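Local coordinates for protein nucleoporin NUP170 (Chaetomium thermophilum, PDB 5HAX) that probably serves as a scaffold nucleoporin of the nuclear pore's inner ring, joining an N-terminal beta-propeller to a helical domain, at residues Ile432-Gly437 and Gly481-Arg486; Ala448-Ala453 and Leu463-Asp468; Ser585-Ala590 and Ser644-Leu649. All coordinates share one frame; numbering follows the deposited sequence.

Contact 1: residues Ile432-Gly437 and Gly481-Arg486; sequences IELENG and GVHIVR
I432 and L434 reach from one sheet to the next, toward V485 and H483, and the two pairs meet in quite different ways. I432 and V485 come tip to tip: methyl CD1 of I432 stands 4.1 Å from CG1 of V485. On the isoleucine side an extended end (chi2 167°) carries CD1 out toward V485. On the valine side CG1 lies opposite the backbone N across the CA-CB bond (chi1 -179°), which puts it forward as the methyl that meets I432.

The second pair sets a methyl on a flat ring. CD2 of L434 sits over one face of the H483 imidazole, 4.4 Å from NE2. The distances from this methyl to the five ring atoms differ by only about 0.2 Å, so it rides near the ring centre and favours neither edge. Because the leucine comes from above, it does not approach the ring nitrogens within their own plane.

The partners are two residues apart on each segment, and the segments run in opposite directions, so one side of each segment supplies both pairs; L434 lies just past the end of strand 427-433. With CA of I432 9.5 Å from CA of V485, this is face-to-face packing of sheets; the backbones bond elsewhere, I432 to L404 in its own sheet and I484 to V53 and R54 in the other. The sheets are neighbouring blades of the beta-propeller. V52 of strand 50-57 also touches I432, and H55 of that strand touches H483.

The join is carried by hydrocarbon groups, with the imidazole meeting L434 by its face. It therefore probably rests on dispersion and the exclusion of water, and the separations point to loose van der Waals contact.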
ATOM      1  N   ILE A 432      13.169 -14.924   2.621  1.00 45.25           N
ATOM      2  CA  ILE A 432      13.462 -15.002   1.193  1.00 45.71           C
ATOM      3  C   ILE A 432      14.971 -14.910   1.026  1.00 53.63           C
ATOM      4  O   ILE A 432      15.588 -13.914   1.425  1.00 50.09           O
ATOM      5  CB  ILE A 432      12.741 -13.899   0.406  1.00 53.61           C
ATOM      6  CG1 ILE A 432      11.234 -14.171   0.407  1.00 52.79           C
ATOM      7  CG2 ILE A 432      13.269 -13.827  -1.028  1.00 54.28           C
ATOM      8  CD1 ILE A 432      10.399 -13.011  -0.068  1.00 51.68           C
ATOM      9  N   GLU A 433      15.560 -15.941   0.427  1.00 53.91           N
ATOM     10  CA  GLU A 433      17.003 -16.015   0.250  1.00 61.70           C
ATOM     11  C   GLU A 433      17.403 -15.391  -1.080  1.00 65.04           C
ATOM     12  O   GLU A 433      16.804 -15.687  -2.119  1.00 51.10           O
ATOM     13  CB  GLU A 433      17.478 -17.467   0.312  1.00 70.36           C
ATOM     14  CG  GLU A 433      18.989 -17.624   0.201  1.00 86.82           C
ATOM     15  CD  GLU A 433      19.447 -19.055   0.403  1.00 92.12           C
ATOM     16  OE1 GLU A 433      18.583 -19.946   0.543  1.00 97.20           O
ATOM     17  OE2 GLU A 433      20.674 -19.290   0.422  1.00 89.74           O
ATOM     18  N   LEU A 434      18.407 -14.521  -1.037  1.00 76.00           N
ATOM     19  CA  LEU A 434      19.050 -13.989  -2.228  1.00 92.22           C
ATOM     20  C   LEU A 434      20.376 -14.711  -2.446  1.00101.78           C
ATOM     21  O   LEU A 434      21.053 -15.104  -1.493  1.00105.52           O
ATOM     22  CB  LEU A 434      19.283 -12.481  -2.098  1.00 83.32           C
ATOM     23  CG  LEU A 434      18.044 -11.629  -1.803  1.00 78.84           C
ATOM     24  CD1 LEU A 434      18.442 -10.175  -1.581  1.00 61.34           C
ATOM     25  CD2 LEU A 434      17.010 -11.739  -2.921  1.00 60.11           C
ATOM     26  N   GLU A 435      20.738 -14.890  -3.714  1.00 97.83           N
ATOM     27  CA  GLU A 435      21.910 -15.681  -4.056  1.00 92.18           C
ATOM     28  C   GLU A 435      23.191 -15.012  -3.558  1.00 90.55           C
ATOM     29  O   GLU A 435      23.215 -13.831  -3.201  1.00 80.98           O
ATOM     30  CB  GLU A 435      21.988 -15.899  -5.567  1.00 97.29           C
ATOM     31  CG  GLU A 435      20.900 -16.809  -6.116  1.00115.31           C
ATOM     32  CD  GLU A 435      21.040 -17.055  -7.607  1.00123.21           C
ATOM     33  OE1 GLU A 435      20.321 -17.930  -8.135  1.00123.87           O
ATOM     34  OE2 GLU A 435      21.865 -16.373  -8.249  1.00114.42           O
ATOM     35  N   ASN A 436      24.266 -15.799  -3.534  1.00 88.33           N
ATOM     36  CA  ASN A 436      25.567 -15.292  -3.122  1.00 88.73           C
ATOM     37  C   ASN A 436      26.009 -14.158  -4.036  1.00 83.91           C
ATOM     38  O   ASN A 436      26.012 -14.298  -5.262  1.00 81.53           O
ATOM     39  CB  ASN A 436      26.598 -16.422  -3.135  1.00 95.35           C
ATOM     40  CG  ASN A 436      28.028 -15.914  -3.075  1.00 98.19           C
ATOM     41  OD1 ASN A 436      28.773 -16.006  -4.052  1.00 95.72           O
ATOM     42  ND2 ASN A 436      28.420 -15.374  -1.927  1.00 88.04           N
ATOM     43  N   GLY A 437      26.379 -13.030  -3.431  1.00 83.54           N
ATOM     44  CA  GLY A 437      26.788 -11.848  -4.153  1.00 89.68           C
ATOM     45  C   GLY A 437      25.731 -10.766  -4.233  1.00 90.76           C
ATOM     46  O   GLY A 437      26.065  -9.616  -4.539  1.00 93.56           O
ATOM     47  N   GLY A 481      20.481  -6.993  -9.924  1.00 53.93           N
ATOM     48  CA  GLY A 481      19.211  -6.893 -10.612  1.00 56.06           C
ATOM     49  C   GLY A 481      18.114  -6.414  -9.681  1.00 52.25           C
ATOM     50  O   GLY A 481      18.365  -6.004  -8.545  1.00 47.49           O
ATOM     51  N   VAL A 482      16.890  -6.470 -10.202  1.00 45.98           N
ATOM     52  CA  VAL A 482      15.683  -6.063  -9.487  1.00 47.81           C
ATOM     53  C   VAL A 482      14.797  -7.293  -9.347  1.00 51.31           C
ATOM     54  O   VAL A 482      14.420  -7.907 -10.352  1.00 47.86           O
ATOM     55  CB  VAL A 482      14.933  -4.939 -10.224  1.00 51.36           C
ATOM     56  CG1 VAL A 482      13.622  -4.599  -9.511  1.00 48.83           C
ATOM     57  CG2 VAL A 482      15.812  -3.704 -10.355  1.00 49.52           C
ATOM     58  N   HIS A 483      14.465  -7.645  -8.108  1.00 47.00           N
ATOM     59  CA  HIS A 483      13.572  -8.757  -7.813  1.00 46.71           C
ATOM     60  C   HIS A 483      12.197  -8.221  -7.430  1.00 46.42           C
ATOM     61  O   HIS A 483      12.089  -7.273  -6.647  1.00 48.91           O
ATOM     62  CB  HIS A 483      14.125  -9.618  -6.676  1.00 50.36           C
ATOM     63  CG  HIS A 483      15.542 -10.056  -6.878  1.00 56.76           C
ATOM     64  ND1 HIS A 483      15.875 -11.303  -7.364  1.00 57.35           N
ATOM     65  CD2 HIS A 483      16.715  -9.414  -6.657  1.00 59.28           C
ATOM     66  CE1 HIS A 483      17.190 -11.410  -7.435  1.00 62.63           C
ATOM     67  NE2 HIS A 483      17.724 -10.278  -7.012  1.00 66.29           N
ATOM     68  N   ILE A 484      11.150  -8.830  -7.983  1.00 45.57           N
ATOM     69  CA  ILE A 484       9.772  -8.437  -7.699  1.00 42.84           C
ATOM     70  C   ILE A 484       9.214  -9.388  -6.649  1.00 45.44           C
ATOM     71  O   ILE A 484       9.188 -10.608  -6.851  1.00 43.69           O
ATOM     72  CB  ILE A 484       8.903  -8.451  -8.966  1.00 47.02           C
ATOM     73  CG1 ILE A 484       9.538  -7.606 -10.076  1.00 44.83           C
ATOM     74  CG2 ILE A 484       7.505  -7.941  -8.641  1.00 45.68           C
ATOM     75  CD1 ILE A 484       9.696  -6.133  -9.734  1.00 39.42           C
ATOM     76  N   VAL A 485       8.767  -8.827  -5.529  1.00 41.85           N
ATOM     77  CA  VAL A 485       8.139  -9.577  -4.446  1.00 39.29           C
ATOM     78  C   VAL A 485       6.680  -9.155  -4.384  1.00 42.60           C
ATOM     79  O   VAL A 485       6.377  -7.957  -4.425  1.00 40.15           O
ATOM     80  CB  VAL A 485       8.845  -9.320  -3.103  1.00 40.51           C
ATOM     81  CG1 VAL A 485       8.185 -10.126  -1.988  1.00 36.00           C
ATOM     82  CG2 VAL A 485      10.327  -9.654  -3.209  1.00 45.52           C
ATOM     83  N   ARG A 486       5.782 -10.133  -4.278  1.00 43.28           N
ATOM     84  CA  ARG A 486       4.342  -9.894  -4.306  1.00 42.26           C
ATOM     85  C   ARG A 486       3.710 -10.388  -3.012  1.00 37.40           C
ATOM     86  O   ARG A 486       4.016 -11.491  -2.546  1.00 39.12           O
ATOM     87  CB  ARG A 486       3.697 -10.589  -5.510  1.00 46.49           C
ATOM     88  CG  ARG A 486       2.178 -10.448  -5.577  1.00 53.53           C
ATOM     89  CD  ARG A 486       1.610 -11.181  -6.783  1.00 49.52           C
ATOM     90  NE  ARG A 486       2.086 -10.609  -8.041  1.00 58.97           N
ATOM     91  CZ  ARG A 486       2.157 -11.273  -9.192  1.00 68.09           C
ATOM     92  NH1 ARG A 486       1.791 -12.546  -9.258  1.00 62.89           N
ATOM     93  NH2 ARG A 486       2.605 -10.664 -10.281  1.00 63.99           N
TER

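Contact 2: residues Ala448-Ala453 and Leu463-Asp468; sequences APFAAA and LAVQFD
The backbones come nearest where A452 faces V465, their CA atoms 6.2 Å apart. Segment 448-453 is an irregular, largely extended loop; segment 463-468 turns more tightly, with the backbone N of D468 bonded to the O of V465 at 3.2 Å.

V465 carries the contact by splitting its two methyls between two partners. CG1 rests on A452, 3.7 Å from CB. CG2 is turned to the F450 ring, which it meets at CE2, 3.6 Å away, and a little farther off at CZ, an oblique approach to the ring. The CA-CB bond of F450 does not aim at the other segment, but with CG anti to the backbone N (chi1 179°) the ring ends against V465.

Behind V465 the second loop is braced by Q466, whose NE2 donates to the O of L463 at 3.1 Å, nearly straight at 161°. This donor lies in the carbonyl plane, on a lone pair, while OE1 of Q466 accepts from the N of V491. CB of Q466 also sits over the centre of the F467 ring.

Both loops belong to the excursion between strands 440-445 and 473-478 of one propeller blade, with helix 456-459 at its turn. It reaches the helical domain: Q466 touches L490 in helix 490-501, F467 makes an edge-to-face stack with Y594 in helix 586-599, and R600 bonds to the O of A452.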
ATOM      1  N   ALA A 448       0.001   0.920  -6.134  1.00 47.91           N
ATOM      2  CA  ALA A 448      -0.553   2.064  -5.434  1.00 49.83           C
ATOM      3  C   ALA A 448      -0.524   1.829  -3.923  1.00 47.83           C
ATOM      4  O   ALA A 448      -0.679   0.694  -3.463  1.00 45.17           O
ATOM      5  CB  ALA A 448      -1.986   2.327  -5.887  1.00 49.34           C
ATOM      6  N   PRO A 449      -0.321   2.883  -3.130  1.00 55.57           N
ATOM      7  CA  PRO A 449      -0.297   2.716  -1.671  1.00 57.06           C
ATOM      8  C   PRO A 449      -1.553   2.025  -1.159  1.00 48.03           C
ATOM      9  O   PRO A 449      -2.664   2.280  -1.628  1.00 50.43           O
ATOM     10  CB  PRO A 449      -0.192   4.155  -1.155  1.00 60.99           C
ATOM     11  CG  PRO A 449       0.466   4.902  -2.256  1.00 59.69           C
ATOM     12  CD  PRO A 449      -0.009   4.267  -3.530  1.00 53.58           C
ATOM     13  N   PHE A 450      -1.364   1.135  -0.188  1.00 50.68           N
ATOM     14  CA  PHE A 450      -2.474   0.364   0.353  1.00 46.83           C
ATOM     15  C   PHE A 450      -3.357   1.235   1.235  1.00 48.52           C
ATOM     16  O   PHE A 450      -2.870   2.049   2.026  1.00 49.40           O
ATOM     17  CB  PHE A 450      -1.950  -0.825   1.158  1.00 48.34           C
ATOM     18  CG  PHE A 450      -3.035  -1.671   1.776  1.00 47.96           C
ATOM     19  CD1 PHE A 450      -3.595  -1.328   2.998  1.00 40.17           C
ATOM     20  CD2 PHE A 450      -3.484  -2.818   1.142  1.00 42.68           C
ATOM     21  CE1 PHE A 450      -4.587  -2.105   3.568  1.00 44.94           C
ATOM     22  CE2 PHE A 450      -4.476  -3.599   1.708  1.00 46.95           C
ATOM     23  CZ  PHE A 450      -5.027  -3.243   2.924  1.00 41.64           C
ATOM     24  N   ALA A 451      -4.668   1.052   1.097  1.00 47.44           N
ATOM     25  CA  ALA A 451      -5.638   1.701   1.968  1.00 48.97           C
ATOM     26  C   ALA A 451      -7.006   1.061   1.777  1.00 46.26           C
ATOM     27  O   ALA A 451      -7.600   1.163   0.699  1.00 54.14           O
ATOM     28  CB  ALA A 451      -5.706   3.204   1.693  1.00 48.64           C
ATOM     29  N   ALA A 452      -7.502   0.385   2.812  1.00 47.26           N
ATOM     30  CA  ALA A 452      -8.831  -0.207   2.790  1.00 45.59           C
ATOM     31  C   ALA A 452      -9.901   0.737   3.321  1.00 45.96           C
ATOM     32  O   ALA A 452     -11.093   0.468   3.132  1.00 42.58           O
ATOM     33  CB  ALA A 452      -8.845  -1.503   3.605  1.00 46.36           C
ATOM     34  N   ALA A 453      -9.507   1.825   3.975  1.00 40.93           N
ATOM     35  CA  ALA A 453     -10.442   2.808   4.500  1.00 41.05           C
ATOM     36  C   ALA A 453      -9.724   4.148   4.575  1.00 47.13           C
ATOM     37  O   ALA A 453      -8.527   4.250   4.294  1.00 46.86           O
ATOM     38  CB  ALA A 453     -10.984   2.383   5.869  1.00 43.01           C
ATOM     39  N   LEU A 463      -8.467  -8.174   3.836  1.00 40.04           N
ATOM     40  CA  LEU A 463      -9.490  -9.086   3.340  1.00 44.74           C
ATOM     41  C   LEU A 463     -10.538  -8.344   2.525  1.00 40.95           C
ATOM     42  O   LEU A 463     -11.037  -8.862   1.520  1.00 43.02           O
ATOM     43  CB  LEU A 463     -10.139  -9.817   4.515  1.00 40.95           C
ATOM     44  CG  LEU A 463      -9.173 -10.668   5.341  1.00 42.64           C
ATOM     45  CD1 LEU A 463      -9.788 -11.038   6.679  1.00 42.94           C
ATOM     46  CD2 LEU A 463      -8.776 -11.915   4.570  1.00 49.24           C
ATOM     47  N   ALA A 464     -10.861  -7.115   2.929  1.00 39.87           N
ATOM     48  CA  ALA A 464     -11.938  -6.369   2.292  1.00 40.85           C
ATOM     49  C   ALA A 464     -11.582  -5.936   0.875  1.00 45.51           C
ATOM     50  O   ALA A 464     -12.481  -5.775   0.039  1.00 43.72           O
ATOM     51  CB  ALA A 464     -12.287  -5.148   3.139  1.00 37.35           C
ATOM     52  N   VAL A 465     -10.296  -5.747   0.581  1.00 39.71           N
ATOM     53  CA  VAL A 465      -9.851  -5.180  -0.689  1.00 37.88           C
ATOM     54  C   VAL A 465      -9.209  -6.226  -1.592  1.00 38.46           C
ATOM     55  O   VAL A 465      -8.548  -5.868  -2.576  1.00 43.59           O
ATOM     56  CB  VAL A 465      -8.889  -4.001  -0.458  1.00 49.52           C
ATOM     57  CG1 VAL A 465      -9.615  -2.853   0.224  1.00 45.19           C
ATOM     58  CG2 VAL A 465      -7.681  -4.436   0.362  1.00 42.91           C
ATOM     59  N   GLN A 466      -9.393  -7.515  -1.292  1.00 40.18           N
ATOM     60  CA  GLN A 466      -8.775  -8.570  -2.091  1.00 42.35           C
ATOM     61  C   GLN A 466      -9.117  -8.457  -3.572  1.00 48.91           C
ATOM     62  O   GLN A 466      -8.316  -8.855  -4.425  1.00 43.52           O
ATOM     63  CB  GLN A 466      -9.210  -9.945  -1.577  1.00 44.55           C
ATOM     64  CG  GLN A 466      -8.599 -10.350  -0.246  1.00 44.28           C
ATOM     65  CD  GLN A 466      -9.073 -11.719   0.207  1.00 41.33           C
ATOM     66  OE1 GLN A 466      -8.449 -12.736  -0.098  1.00 47.42           O
ATOM     67  NE2 GLN A 466     -10.186 -11.751   0.933  1.00 47.41           N
ATOM     68  N   PHE A 467     -10.295  -7.918  -3.897  1.00 42.93           N
ATOM     69  CA  PHE A 467     -10.794  -7.893  -5.269  1.00 49.38           C
ATOM     70  C   PHE A 467     -10.970  -6.480  -5.813  1.00 52.24           C
ATOM     71  O   PHE A 467     -11.498  -6.318  -6.920  1.00 58.42           O
ATOM     72  CB  PHE A 467     -12.119  -8.655  -5.346  1.00 49.15           C
ATOM     73  CG  PHE A 467     -12.159  -9.875  -4.471  1.00 45.72           C
ATOM     74  CD1 PHE A 467     -11.412 -10.995  -4.790  1.00 44.93           C
ATOM     75  CD2 PHE A 467     -12.930  -9.895  -3.321  1.00 46.13           C
ATOM     76  CE1 PHE A 467     -11.438 -12.115  -3.984  1.00 44.51           C
ATOM     77  CE2 PHE A 467     -12.961 -11.014  -2.511  1.00 45.45           C
ATOM     78  CZ  PHE A 467     -12.213 -12.125  -2.842  1.00 44.61           C
ATOM     79  N   ASP A 468     -10.538  -5.456  -5.073  1.00 48.76           N
ATOM     80  CA  ASP A 468     -10.637  -4.068  -5.514  1.00 52.62           C
ATOM     81  C   ASP A 468      -9.314  -3.473  -5.966  1.00 60.97           C
ATOM     82  O   ASP A 468      -9.318  -2.544  -6.775  1.00 62.63           O
ATOM     83  CB  ASP A 468     -11.204  -3.192  -4.388  1.00 58.23           C
ATOM     84  CG  ASP A 468     -12.712  -3.062  -4.450  1.00 70.89           C
ATOM     85  OD1 ASP A 468     -13.255  -2.849  -5.556  1.00 67.11           O
ATOM     86  OD2 ASP A 468     -13.354  -3.173  -3.387  1.00 77.08           O
TER

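Contact 3: residues Ser585-Ala590 and Ser644-Leu649; sequences SSRHDA and STIQGL
R587 leaves the first turn of helix 586-599 toward I646 and Q647, and its atoms can be followed outward in order. From CB the chain runs extended through CG (chi2 178°) to CD, which lies 4.0 Å from the CG2 methyl of I646, the two side chains crossing at a slant. A bend at chi3 (-63°) then turns the guanidinium under Q647. Its carboxamide oxygen OE1 stands over one face of the group, 3.3 Å above the plane and shifted toward the rim. OE1 is 3.5 Å from CZ of R587 and equally far from NE. The amide is tilted 32° from the guanidinium plane, so this is an electrostatically compatible lid, with the N-H bonds directed elsewhere.

NE donates to the O of F560, NH1 to the O of I561 and NH2 to the O of G565. NH2 also gives a bond of 3.1 Å to a water, which in turn donates to the backbone O of Q647 at 2.9 Å and so ties the two segments together. A leucine here, having no N-H groups, would probably leave the carbonyls of F560, I561 and G565 without their mates and the bridging water free to shift.

One residue before the helix, S585 OG accepts from the N of H588 at 3.1 Å, and E668 bonds to that same hydroxyl. The N-capped start of helix 586-599 thus uses an arginine to bind the C-terminal end of helix 549-562, while loop 644-649 packs against that arginine, consistent with the stacked-helix solenoids of large scaffold nucleoporins.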
ATOM      1  N   SER A 585     -26.690 -19.659   7.952  1.00 55.12           N
ATOM      2  CA  SER A 585     -25.497 -20.477   7.805  1.00 61.32           C
ATOM      3  C   SER A 585     -24.279 -19.609   7.498  1.00 61.35           C
ATOM      4  O   SER A 585     -24.389 -18.459   7.061  1.00 55.49           O
ATOM      5  CB  SER A 585     -25.682 -21.509   6.693  1.00 58.16           C
ATOM      6  OG  SER A 585     -25.671 -20.891   5.416  1.00 58.20           O
ATOM      7  N   SER A 586     -23.097 -20.181   7.737  1.00 60.59           N
ATOM      8  CA  SER A 586     -21.862 -19.529   7.329  1.00 62.61           C
ATOM      9  C   SER A 586     -21.757 -19.434   5.815  1.00 58.42           C
ATOM     10  O   SER A 586     -21.053 -18.556   5.305  1.00 51.53           O
ATOM     11  CB  SER A 586     -20.659 -20.287   7.892  1.00 50.85           C
ATOM     12  OG  SER A 586     -20.693 -20.299   9.308  1.00 70.56           O
ATOM     13  N   ARG A 587     -22.448 -20.318   5.094  1.00 58.45           N
ATOM     14  CA  ARG A 587     -22.500 -20.230   3.640  1.00 58.88           C
ATOM     15  C   ARG A 587     -23.190 -18.946   3.195  1.00 57.69           C
ATOM     16  O   ARG A 587     -22.751 -18.294   2.240  1.00 54.41           O
ATOM     17  CB  ARG A 587     -23.226 -21.458   3.090  1.00 61.04           C
ATOM     18  CG  ARG A 587     -23.020 -21.721   1.613  1.00 60.04           C
ATOM     19  CD  ARG A 587     -23.741 -22.992   1.174  1.00 61.71           C
ATOM     20  NE  ARG A 587     -23.217 -24.192   1.829  1.00 66.98           N
ATOM     21  CZ  ARG A 587     -23.708 -24.729   2.944  1.00 62.48           C
ATOM     22  NH1 ARG A 587     -23.151 -25.823   3.448  1.00 64.96           N
ATOM     23  NH2 ARG A 587     -24.746 -24.184   3.563  1.00 61.32           N
ATOM     24  N   HIS A 588     -24.268 -18.561   3.884  1.00 55.21           N
ATOM     25  CA  HIS A 588     -24.967 -17.324   3.548  1.00 52.18           C
ATOM     26  C   HIS A 588     -24.108 -16.104   3.852  1.00 50.27           C
ATOM     27  O   HIS A 588     -23.965 -15.209   3.010  1.00 48.29           O
ATOM     28  CB  HIS A 588     -26.285 -17.233   4.315  1.00 49.63           C
ATOM     29  CG  HIS A 588     -26.878 -15.859   4.317  1.00 50.14           C
ATOM     30  ND1 HIS A 588     -26.518 -14.894   5.235  1.00 47.80           N
ATOM     31  CD2 HIS A 588     -27.790 -15.279   3.502  1.00 48.46           C
ATOM     32  CE1 HIS A 588     -27.188 -13.783   4.988  1.00 47.11           C
ATOM     33  NE2 HIS A 588     -27.968 -13.990   3.942  1.00 51.85           N
ATOM     34  N   ASP A 589     -23.554 -16.036   5.065  1.00 49.03           N
ATOM     35  CA  ASP A 589     -22.718 -14.899   5.434  1.00 52.69           C
ATOM     36  C   ASP A 589     -21.541 -14.756   4.477  1.00 49.70           C
ATOM     37  O   ASP A 589     -21.138 -13.637   4.137  1.00 46.68           O
ATOM     38  CB  ASP A 589     -22.225 -15.060   6.873  1.00 52.80           C
ATOM     39  CG  ASP A 589     -23.363 -15.222   7.868  1.00 56.71           C
ATOM     40  OD1 ASP A 589     -24.452 -14.658   7.632  1.00 56.72           O
ATOM     41  OD2 ASP A 589     -23.168 -15.918   8.887  1.00 60.64           O
ATOM     42  N   ALA A 590     -20.992 -15.884   4.018  1.00 49.11           N
ATOM     43  CA  ALA A 590     -19.895 -15.845   3.058  1.00 46.50           C
ATOM     44  C   ALA A 590     -20.334 -15.220   1.741  1.00 53.80           C
ATOM     45  O   ALA A 590     -19.600 -14.419   1.150  1.00 46.60           O
ATOM     46  CB  ALA A 590     -19.358 -17.257   2.825  1.00 48.41           C
ATOM     47  N   SER A 644     -28.831 -26.857  -7.824  1.00 78.22           N
ATOM     48  CA  SER A 644     -29.325 -28.148  -7.360  1.00 80.37           C
ATOM     49  C   SER A 644     -28.471 -28.749  -6.251  1.00 84.47           C
ATOM     50  O   SER A 644     -28.979 -29.552  -5.458  1.00 89.19           O
ATOM     51  CB  SER A 644     -29.390 -29.133  -8.531  1.00 76.12           C
ATOM     52  OG  SER A 644     -30.217 -28.635  -9.569  1.00 88.49           O
ATOM     53  N   THR A 645     -27.191 -28.379  -6.172  1.00 83.26           N
ATOM     54  CA  THR A 645     -26.264 -28.983  -5.223  1.00 86.35           C
ATOM     55  C   THR A 645     -25.972 -28.109  -4.010  1.00 76.65           C
ATOM     56  O   THR A 645     -25.487 -28.629  -2.999  1.00 76.11           O
ATOM     57  CB  THR A 645     -24.937 -29.313  -5.918  1.00 82.87           C
ATOM     58  OG1 THR A 645     -24.401 -28.130  -6.524  1.00 84.90           O
ATOM     59  CG2 THR A 645     -25.144 -30.380  -6.985  1.00 81.65           C
ATOM     60  N   ILE A 646     -26.252 -26.810  -4.079  1.00 76.76           N
ATOM     61  CA  ILE A 646     -25.980 -25.895  -2.975  1.00 80.90           C
ATOM     62  C   ILE A 646     -27.221 -25.804  -2.099  1.00 77.45           C
ATOM     63  O   ILE A 646     -28.324 -25.532  -2.590  1.00 79.91           O
ATOM     64  CB  ILE A 646     -25.569 -24.509  -3.500  1.00 80.40           C
ATOM     65  CG1 ILE A 646     -24.207 -24.594  -4.195  1.00 77.11           C
ATOM     66  CG2 ILE A 646     -25.519 -23.491  -2.361  1.00 77.17           C
ATOM     67  CD1 ILE A 646     -23.828 -23.344  -4.963  1.00 78.21           C
ATOM     68  N   GLN A 647     -27.038 -26.018  -0.798  1.00 76.51           N
ATOM     69  CA  GLN A 647     -28.151 -25.973   0.141  1.00 78.13           C
ATOM     70  C   GLN A 647     -28.721 -24.563   0.216  1.00 76.78           C
ATOM     71  O   GLN A 647     -27.974 -23.584   0.306  1.00 72.03           O
ATOM     72  CB  GLN A 647     -27.698 -26.428   1.529  1.00 80.23           C
ATOM     73  CG  GLN A 647     -27.078 -27.819   1.577  1.00 89.78           C
ATOM     74  CD  GLN A 647     -25.581 -27.808   1.324  1.00 85.79           C
ATOM     75  OE1 GLN A 647     -25.060 -26.927   0.640  1.00 80.68           O
ATOM     76  NE2 GLN A 647     -24.881 -28.789   1.885  1.00 82.73           N
ATOM     77  N   GLY A 648     -30.051 -24.462   0.182  1.00 74.33           N
ATOM     78  CA  GLY A 648     -30.754 -23.212   0.348  1.00 75.51           C
ATOM     79  C   GLY A 648     -31.209 -22.569  -0.948  1.00 79.16           C
ATOM     80  O   GLY A 648     -32.175 -21.797  -0.937  1.00 78.56           O
ATOM     81  N   LEU A 649     -30.536 -22.862  -2.063  1.00 76.45           N
ATOM     82  CA  LEU A 649     -30.936 -22.280  -3.342  1.00 88.07           C
ATOM     83  C   LEU A 649     -32.270 -22.852  -3.804  1.00 90.87           C
ATOM     84  O   LEU A 649     -33.225 -22.107  -4.059  1.00 96.09           O
ATOM     85  CB  LEU A 649     -29.848 -22.519  -4.391  1.00 83.47           C
ATOM     86  CG  LEU A 649     -28.485 -21.873  -4.123  1.00 84.98           C
ATOM     87  CD1 LEU A 649     -27.561 -22.100  -5.307  1.00 81.02           C
ATOM     88  CD2 LEU A 649     -28.615 -20.384  -3.837  1.00 78.24           C
TER
HETATM   89  O   HOH W   1     -27.024 -22.272   2.664  1.00 53.88           O

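Overall arrangement
Contacts 1 and 2 both belong to the beta-propeller part of the chain, contact 2 nested in sequence within the loop that contact 1 closes, yet their centres lie 26 Å apart. Contact 1 packs neighbouring blades; contact 2 sits where a propeller loop meets the helices. In both, the touching residues are mostly buried and none is exposed. Contact 3, in the helical domain, its centre about 33 Å from the centre of the chain, pairs buried R587 and I646 with exposed Q647. Helix 586-599 links the last two: its start forms contact 3, and its later residues touch segment 463-468. The chemistry follows: methyls against side-chain carbons and rings in contacts 1 and 2, a charged group and a bridging water in contact 3.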